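Long-range contact in bitiscetin (Bitis arietans, PDB 1JWI), which binds von Willebrand factor and induces its interaction, through the A1 domain, with platelet GPIbalpha, so that platelets aggregate: residues Phe62-Thr76 against Lys99-Thr113. Numbering follows the deposited sequence.
Sequences FVYDAWIGLRDESKT and KCFGLDVHTEYRTWT
Strand 66-72 pairs antiparallel with strand 100-103, the middle strand of a sheet that is three-stranded within this chain and lies near its centre, a pairing that shows how a ladder survives a break in register. On one side of the break Ala66 and Leu103 form a hydrogen-bonded pair, and Ile68 N gives a nearly straight bond to Phe101 O. The register then slips by two residues in a beta bulge, where the chain turns at Gly69, and resumes with Phe101 N bound to Leu70 O and Asp72 N to Lys99 O at 2.7 Å.

The CG1 of Ile68 lies between its backbone N and carbonyl carbon (chi1 52°), and from there CD1 stands over the five-membered ring of Trp112, 3.7 Å from its centroid and almost on the ring normal, a CH-pi contact. Past the bulge, CD2 of Leu70 lies over one face of the Phe101 ring, towards its rim. This is one of the two antiparallel sheets of the C-type lectin fold; in this snaclec Leu70, Arg71 and Asp72 continue it into a strand of the partner protein chain.

Polar contacts lie at both ends of the pairing. Bent at chi3, Lys99 brings NZ to two backbone carbonyls, 2.6 Å from Ser74 O and 2.7 Å from Thr76 O, two bonds that join the loop after strand 66-72 to the start of strand 100-103. At the far end Tyr109 OH donates to Tyr64 O, in the carbonyl plane, while the Tyr109 ring lies near parallel to that of Phe62 (planes 26° apart) but slid aside, so the two barely overlap. Val105 N reaches Asp65 OD2 on the anti side, well out of the carboxylate plane, in a nearly straight bond (171° at the hydrogen), and one water donates to both Asp65 OD2 and Asp104 OD1, probably easing the repulsion between carboxylates 3.8 Å apart at these two oxygens.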
loop_
_atom_site.group_PDB
_atom_site.type_symbol
_atom_site.label_atom_id
_atom_site.label_comp_id
_atom_site.label_asym_id
_atom_site.label_seq_id
_atom_site.Cartn_x
_atom_site.Cartn_y
_atom_site.Cartn_z
ATOM N N PHE A 62 -11.046 -12.027 18.065
ATOM C CA PHE A 62 -10.201 -11.406 17.050
ATOM C C PHE A 62 -10.988 -10.337 16.279
ATOM O O PHE A 62 -11.575 -10.629 15.238
ATOM C CB PHE A 62 -9.687 -12.460 16.051
ATOM C CG PHE A 62 -8.891 -13.585 16.679
ATOM C CD1 PHE A 62 -9.505 -14.508 17.526
ATOM C CD2 PHE A 62 -7.535 -13.740 16.391
ATOM C CE1 PHE A 62 -8.782 -15.571 18.076
ATOM C CE2 PHE A 62 -6.801 -14.800 16.937
ATOM C CZ PHE A 62 -7.430 -15.719 17.783
ATOM N N VAL A 63 -11.001 -9.108 16.784
ATOM C CA VAL A 63 -11.724 -8.030 16.115
ATOM C C VAL A 63 -10.828 -6.873 15.683
ATOM O O VAL A 63 -11.212 -6.062 14.852
ATOM C CB VAL A 63 -12.824 -7.456 17.018
ATOM C CG1 VAL A 63 -13.849 -8.528 17.321
ATOM C CG2 VAL A 63 -12.213 -6.921 18.301
ATOM N N TYR A 64 -9.634 -6.794 16.255
ATOM C CA TYR A 64 -8.715 -5.714 15.912
ATOM C C TYR A 64 -7.388 -6.251 15.415
ATOM O O TYR A 64 -7.002 -7.370 15.745
ATOM C CB TYR A 64 -8.405 -4.848 17.136
ATOM C CG TYR A 64 -9.560 -4.093 17.742
ATOM C CD1 TYR A 64 -10.168 -3.040 17.065
ATOM C CD2 TYR A 64 -10.008 -4.397 19.029
ATOM C CE1 TYR A 64 -11.197 -2.302 17.658
ATOM C CE2 TYR A 64 -11.032 -3.670 19.627
ATOM C CZ TYR A 64 -11.619 -2.623 18.937
ATOM O OH TYR A 64 -12.629 -1.898 19.530
ATOM N N ASP A 65 -6.699 -5.445 14.614
ATOM C CA ASP A 65 -5.368 -5.807 14.163
ATOM C C ASP A 65 -4.518 -5.279 15.324
ATOM O O ASP A 65 -5.024 -4.554 16.186
ATOM C CB ASP A 65 -4.995 -5.075 12.869
ATOM C CG ASP A 65 -5.896 -5.452 11.695
ATOM O OD1 ASP A 65 -6.809 -4.669 11.367
ATOM O OD2 ASP A 65 -5.696 -6.529 11.109
ATOM N N ALA A 66 -3.241 -5.634 15.364
ATOM C CA ALA A 66 -2.378 -5.150 16.436
ATOM C C ALA A 66 -1.101 -4.543 15.862
ATOM O O ALA A 66 -0.402 -5.181 15.076
ATOM C CB ALA A 66 -2.042 -6.289 17.391
ATOM N N TRP A 67 -0.814 -3.300 16.238
ATOM C CA TRP A 67 0.377 -2.593 15.771
ATOM C C TRP A 67 1.705 -3.234 16.150
ATOM O O TRP A 67 1.884 -3.692 17.286
ATOM C CB TRP A 67 0.419 -1.162 16.340
ATOM C CG TRP A 67 -0.619 -0.216 15.826
ATOM C CD1 TRP A 67 -1.418 0.605 16.572
ATOM C CD2 TRP A 67 -0.921 0.068 14.456
ATOM N NE1 TRP A 67 -2.197 1.383 15.750
ATOM C CE2 TRP A 67 -1.912 1.074 14.446
ATOM C CE3 TRP A 67 -0.448 -0.429 13.235
ATOM C CZ2 TRP A 67 -2.441 1.595 13.260
ATOM C CZ3 TRP A 67 -0.977 0.090 12.053
ATOM C CH2 TRP A 67 -1.961 1.090 12.077
ATOM N N ILE A 68 2.630 -3.263 15.193
ATOM C CA ILE A 68 3.992 -3.728 15.438
ATOM C C ILE A 68 4.860 -2.561 14.944
ATOM O O ILE A 68 4.341 -1.639 14.306
ATOM C CB ILE A 68 4.368 -5.046 14.695
ATOM C CG1 ILE A 68 4.066 -4.950 13.203
ATOM C CG2 ILE A 68 3.652 -6.224 15.351
ATOM C CD1 ILE A 68 4.553 -6.189 12.441
ATOM N N GLY A 69 6.156 -2.594 15.226
ATOM C CA GLY A 69 7.015 -1.473 14.864
ATOM C C GLY A 69 7.491 -1.224 13.447
ATOM O O GLY A 69 8.460 -0.498 13.262
ATOM N N LEU A 70 6.821 -1.782 12.449
ATOM C CA LEU A 70 7.249 -1.599 11.067
ATOM C C LEU A 70 6.493 -0.481 10.347
ATOM O O LEU A 70 5.271 -0.377 10.473
ATOM C CB LEU A 70 7.065 -2.914 10.315
ATOM C CG LEU A 70 7.678 -2.995 8.924
ATOM C CD1 LEU A 70 9.197 -2.898 9.023
ATOM C CD2 LEU A 70 7.265 -4.317 8.281
ATOM N N ARG A 71 7.221 0.349 9.596
ATOM C CA ARG A 71 6.617 1.452 8.846
ATOM C C ARG A 71 7.298 1.714 7.497
ATOM O O ARG A 71 8.516 1.556 7.360
ATOM C CB ARG A 71 6.641 2.751 9.663
ATOM C CG ARG A 71 5.926 3.916 8.965
ATOM C CD ARG A 71 5.750 5.149 9.858
ATOM N NE ARG A 71 7.006 5.837 10.143
ATOM C CZ ARG A 71 7.102 6.974 10.830
ATOM N NH1 ARG A 71 6.013 7.561 11.307
ATOM N NH2 ARG A 71 8.289 7.529 11.040
ATOM N N ASP A 72 6.497 2.102 6.508
ATOM C CA ASP A 72 7.008 2.435 5.181
ATOM C C ASP A 72 7.463 3.890 5.296
ATOM O O ASP A 72 6.641 4.792 5.408
ATOM C CB ASP A 72 5.895 2.304 4.131
ATOM C CG ASP A 72 6.313 2.831 2.754
ATOM O OD1 ASP A 72 5.456 2.861 1.846
ATOM O OD2 ASP A 72 7.487 3.215 2.579
ATOM N N GLU A 73 8.771 4.110 5.270
ATOM C CA GLU A 73 9.323 5.453 5.417
ATOM C C GLU A 73 9.385 6.335 4.169
ATOM O O GLU A 73 9.920 7.445 4.231
ATOM C CB GLU A 73 10.723 5.363 6.030
ATOM C CG GLU A 73 10.907 6.213 7.270
ATOM C CD GLU A 73 10.006 5.776 8.404
ATOM O OE1 GLU A 73 10.102 4.599 8.818
ATOM O OE2 GLU A 73 9.203 6.607 8.880
ATOM N N SER A 74 8.861 5.874 3.038
ATOM C CA SER A 74 8.905 6.712 1.840
ATOM C C SER A 74 8.125 8.004 2.088
ATOM O O SER A 74 7.157 8.015 2.842
ATOM C CB SER A 74 8.368 5.953 0.615
ATOM O OG SER A 74 7.144 5.298 0.881
ATOM N N LYS A 75 8.549 9.099 1.465
ATOM C CA LYS A 75 7.874 10.376 1.687
ATOM C C LYS A 75 6.608 10.538 0.858
ATOM O O LYS A 75 5.771 11.385 1.163
ATOM C CB LYS A 75 8.831 11.543 1.417
ATOM C CG LYS A 75 9.322 11.635 -0.019
ATOM C CD LYS A 75 10.177 12.887 -0.248
ATOM C CE LYS A 75 9.342 14.171 -0.272
ATOM N NZ LYS A 75 8.612 14.446 1.005
ATOM N N THR A 76 6.469 9.724 -0.188
ATOM C CA THR A 76 5.288 9.770 -1.050
ATOM C C THR A 76 4.099 9.072 -0.372
ATOM O O THR A 76 4.269 8.400 0.645
ATOM C CB THR A 76 5.582 9.097 -2.415
ATOM O OG1 THR A 76 6.388 7.931 -2.217
ATOM C CG2 THR A 76 6.318 10.057 -3.334
ATOM N N LYS A 99 0.678 3.098 5.426
ATOM C CA LYS A 99 2.128 3.007 5.591
ATOM C C LYS A 99 2.627 2.370 6.881
ATOM O O LYS A 99 3.832 2.201 7.060
ATOM C CB LYS A 99 2.735 4.407 5.419
ATOM C CG LYS A 99 2.289 5.055 4.108
ATOM C CD LYS A 99 2.748 6.485 3.957
ATOM C CE LYS A 99 4.188 6.565 3.500
ATOM N NZ LYS A 99 4.562 7.985 3.280
ATOM N N CYS A 100 1.703 2.012 7.765
ATOM C CA CYS A 100 2.044 1.379 9.036
ATOM C C CYS A 100 1.594 -0.086 9.005
ATOM O O CYS A 100 0.576 -0.417 8.389
ATOM C CB CYS A 100 1.368 2.118 10.200
ATOM S SG CYS A 100 2.122 3.746 10.532
ATOM N N PHE A 101 2.341 -0.954 9.683
ATOM C CA PHE A 101 2.020 -2.377 9.700
ATOM C C PHE A 101 1.579 -2.948 11.037
ATOM O O PHE A 101 1.995 -2.489 12.102
ATOM C CB PHE A 101 3.204 -3.193 9.176
ATOM C CG PHE A 101 3.480 -2.978 7.713
ATOM C CD1 PHE A 101 4.131 -1.822 7.278
ATOM C CD2 PHE A 101 3.065 -3.916 6.761
ATOM C CE1 PHE A 101 4.365 -1.602 5.912
ATOM C CE2 PHE A 101 3.290 -3.707 5.398
ATOM C CZ PHE A 101 3.939 -2.552 4.972
ATOM N N GLY A 102 0.732 -3.972 10.959
ATOM C CA GLY A 102 0.234 -4.618 12.153
ATOM C C GLY A 102 -0.041 -6.087 11.899
ATOM O O GLY A 102 -0.014 -6.547 10.751
ATOM N N LEU A 103 -0.281 -6.829 12.976
ATOM C CA LEU A 103 -0.591 -8.247 12.861
ATOM C C LEU A 103 -2.019 -8.345 12.309
ATOM O O LEU A 103 -2.950 -7.777 12.874
ATOM C CB LEU A 103 -0.490 -8.917 14.236
ATOM C CG LEU A 103 0.887 -8.825 14.909
ATOM C CD1 LEU A 103 0.869 -9.555 16.242
ATOM C CD2 LEU A 103 1.938 -9.424 13.984
ATOM N N ASP A 104 -2.175 -9.070 11.206
ATOM C CA ASP A 104 -3.462 -9.234 10.528
ATOM C C ASP A 104 -4.443 -10.139 11.280
ATOM O O ASP A 104 -4.208 -11.338 11.434
ATOM C CB ASP A 104 -3.200 -9.814 9.139
ATOM C CG ASP A 104 -4.411 -9.766 8.232
ATOM O OD1 ASP A 104 -5.543 -9.509 8.700
ATOM O OD2 ASP A 104 -4.213 -10.003 7.023
ATOM N N VAL A 105 -5.553 -9.567 11.723
ATOM C CA VAL A 105 -6.566 -10.326 12.452
ATOM C C VAL A 105 -7.119 -11.494 11.629
ATOM O O VAL A 105 -7.472 -12.541 12.177
ATOM C CB VAL A 105 -7.749 -9.422 12.857
ATOM C CG1 VAL A 105 -8.590 -9.072 11.630
ATOM C CG2 VAL A 105 -8.594 -10.110 13.921
ATOM N N HIS A 106 -7.174 -11.315 10.312
ATOM C CA HIS A 106 -7.715 -12.332 9.422
ATOM C C HIS A 106 -6.887 -13.605 9.290
ATOM O O HIS A 106 -7.379 -14.620 8.794
ATOM C CB HIS A 106 -7.970 -11.709 8.049
ATOM C CG HIS A 106 -8.984 -10.606 8.086
ATOM N ND1 HIS A 106 -8.828 -9.425 7.394
ATOM C CD2 HIS A 106 -10.162 -10.503 8.744
ATOM C CE1 HIS A 106 -9.865 -8.640 7.627
ATOM N NE2 HIS A 106 -10.691 -9.270 8.444
ATOM N N THR A 107 -5.636 -13.563 9.729
ATOM C CA THR A 107 -4.784 -14.748 9.667
ATOM C C THR A 107 -4.456 -15.141 11.112
ATOM O O THR A 107 -3.525 -15.896 11.378
ATOM C CB THR A 107 -3.473 -14.474 8.862
ATOM O OG1 THR A 107 -2.743 -13.397 9.464
ATOM C CG2 THR A 107 -3.795 -14.108 7.409
ATOM N N GLU A 108 -5.261 -14.618 12.032
ATOM C CA GLU A 108 -5.102 -14.857 13.463
ATOM C C GLU A 108 -3.724 -14.390 13.919
ATOM O O GLU A 108 -3.014 -15.088 14.646
ATOM C CB GLU A 108 -5.327 -16.342 13.799
ATOM C CG GLU A 108 -6.664 -16.868 13.291
ATOM C CD GLU A 108 -7.213 -18.026 14.111
ATOM O OE1 GLU A 108 -6.445 -18.965 14.418
ATOM O OE2 GLU A 108 -8.423 -17.994 14.433
ATOM N N TYR A 109 -3.356 -13.197 13.459
ATOM C CA TYR A 109 -2.085 -12.580 13.800
ATOM C C TYR A 109 -0.865 -13.362 13.327
ATOM O O TYR A 109 0.219 -13.244 13.906
ATOM C CB TYR A 109 -2.017 -12.354 15.314
ATOM C CG TYR A 109 -3.221 -11.623 15.858
ATOM C CD1 TYR A 109 -3.724 -10.493 15.212
ATOM C CD2 TYR A 109 -3.845 -12.045 17.029
ATOM C CE1 TYR A 109 -4.823 -9.799 15.716
ATOM C CE2 TYR A 109 -4.948 -11.359 17.546
ATOM C CZ TYR A 109 -5.428 -10.237 16.884
ATOM O OH TYR A 109 -6.506 -9.543 17.388
ATOM N N ARG A 110 -1.036 -14.149 12.271
ATOM C CA ARG A 110 0.064 -14.937 11.724
ATOM C C ARG A 110 0.880 -14.157 10.687
ATOM O O ARG A 110 2.072 -14.409 10.510
ATOM C CB ARG A 110 -0.478 -16.218 11.082
ATOM C CG ARG A 110 0.599 -17.184 10.626
ATOM C CD ARG A 110 1.435 -17.687 11.808
ATOM N NE ARG A 110 0.636 -18.398 12.808
ATOM C CZ ARG A 110 1.132 -18.938 13.919
ATOM N NH1 ARG A 110 2.430 -18.854 14.182
ATOM N NH2 ARG A 110 0.330 -19.568 14.769
ATOM N N THR A 111 0.246 -13.205 10.005
ATOM C CA THR A 111 0.944 -12.425 8.981
ATOM C C THR A 111 0.857 -10.923 9.222
ATOM O O THR A 111 0.150 -10.469 10.124
ATOM C CB THR A 111 0.373 -12.733 7.583
ATOM O OG1 THR A 111 -1.039 -12.488 7.587
ATOM C CG2 THR A 111 0.619 -14.180 7.226
ATOM N N TRP A 112 1.581 -10.152 8.413
ATOM C CA TRP A 112 1.575 -8.700 8.565
ATOM C C TRP A 112 0.785 -8.020 7.447
ATOM O O TRP A 112 0.799 -8.474 6.304
ATOM C CB TRP A 112 3.008 -8.165 8.590
ATOM C CG TRP A 112 3.889 -8.839 9.614
ATOM C CD1 TRP A 112 3.481 -9.554 10.710
ATOM C CD2 TRP A 112 5.323 -8.816 9.663
ATOM N NE1 TRP A 112 4.575 -9.976 11.434
ATOM C CE2 TRP A 112 5.716 -9.539 10.813
ATOM C CE3 TRP A 112 6.313 -8.255 8.845
ATOM C CZ2 TRP A 112 7.060 -9.716 11.168
ATOM C CZ3 TRP A 112 7.657 -8.429 9.199
ATOM C CH2 TRP A 112 8.013 -9.155 10.350
ATOM N N THR A 113 0.102 -6.927 7.779
ATOM C CA THR A 113 -0.701 -6.200 6.800
ATOM C C THR A 113 -0.501 -4.685 6.921
ATOM O O THR A 113 -0.235 -4.176 8.010
ATOM C CB THR A 113 -2.210 -6.547 6.976
ATOM O OG1 THR A 113 -2.970 -5.984 5.897
ATOM C CG2 THR A 113 -2.732 -6.018 8.298
HETATM O O HOH W 1 -6.621 -7.118 8.652
#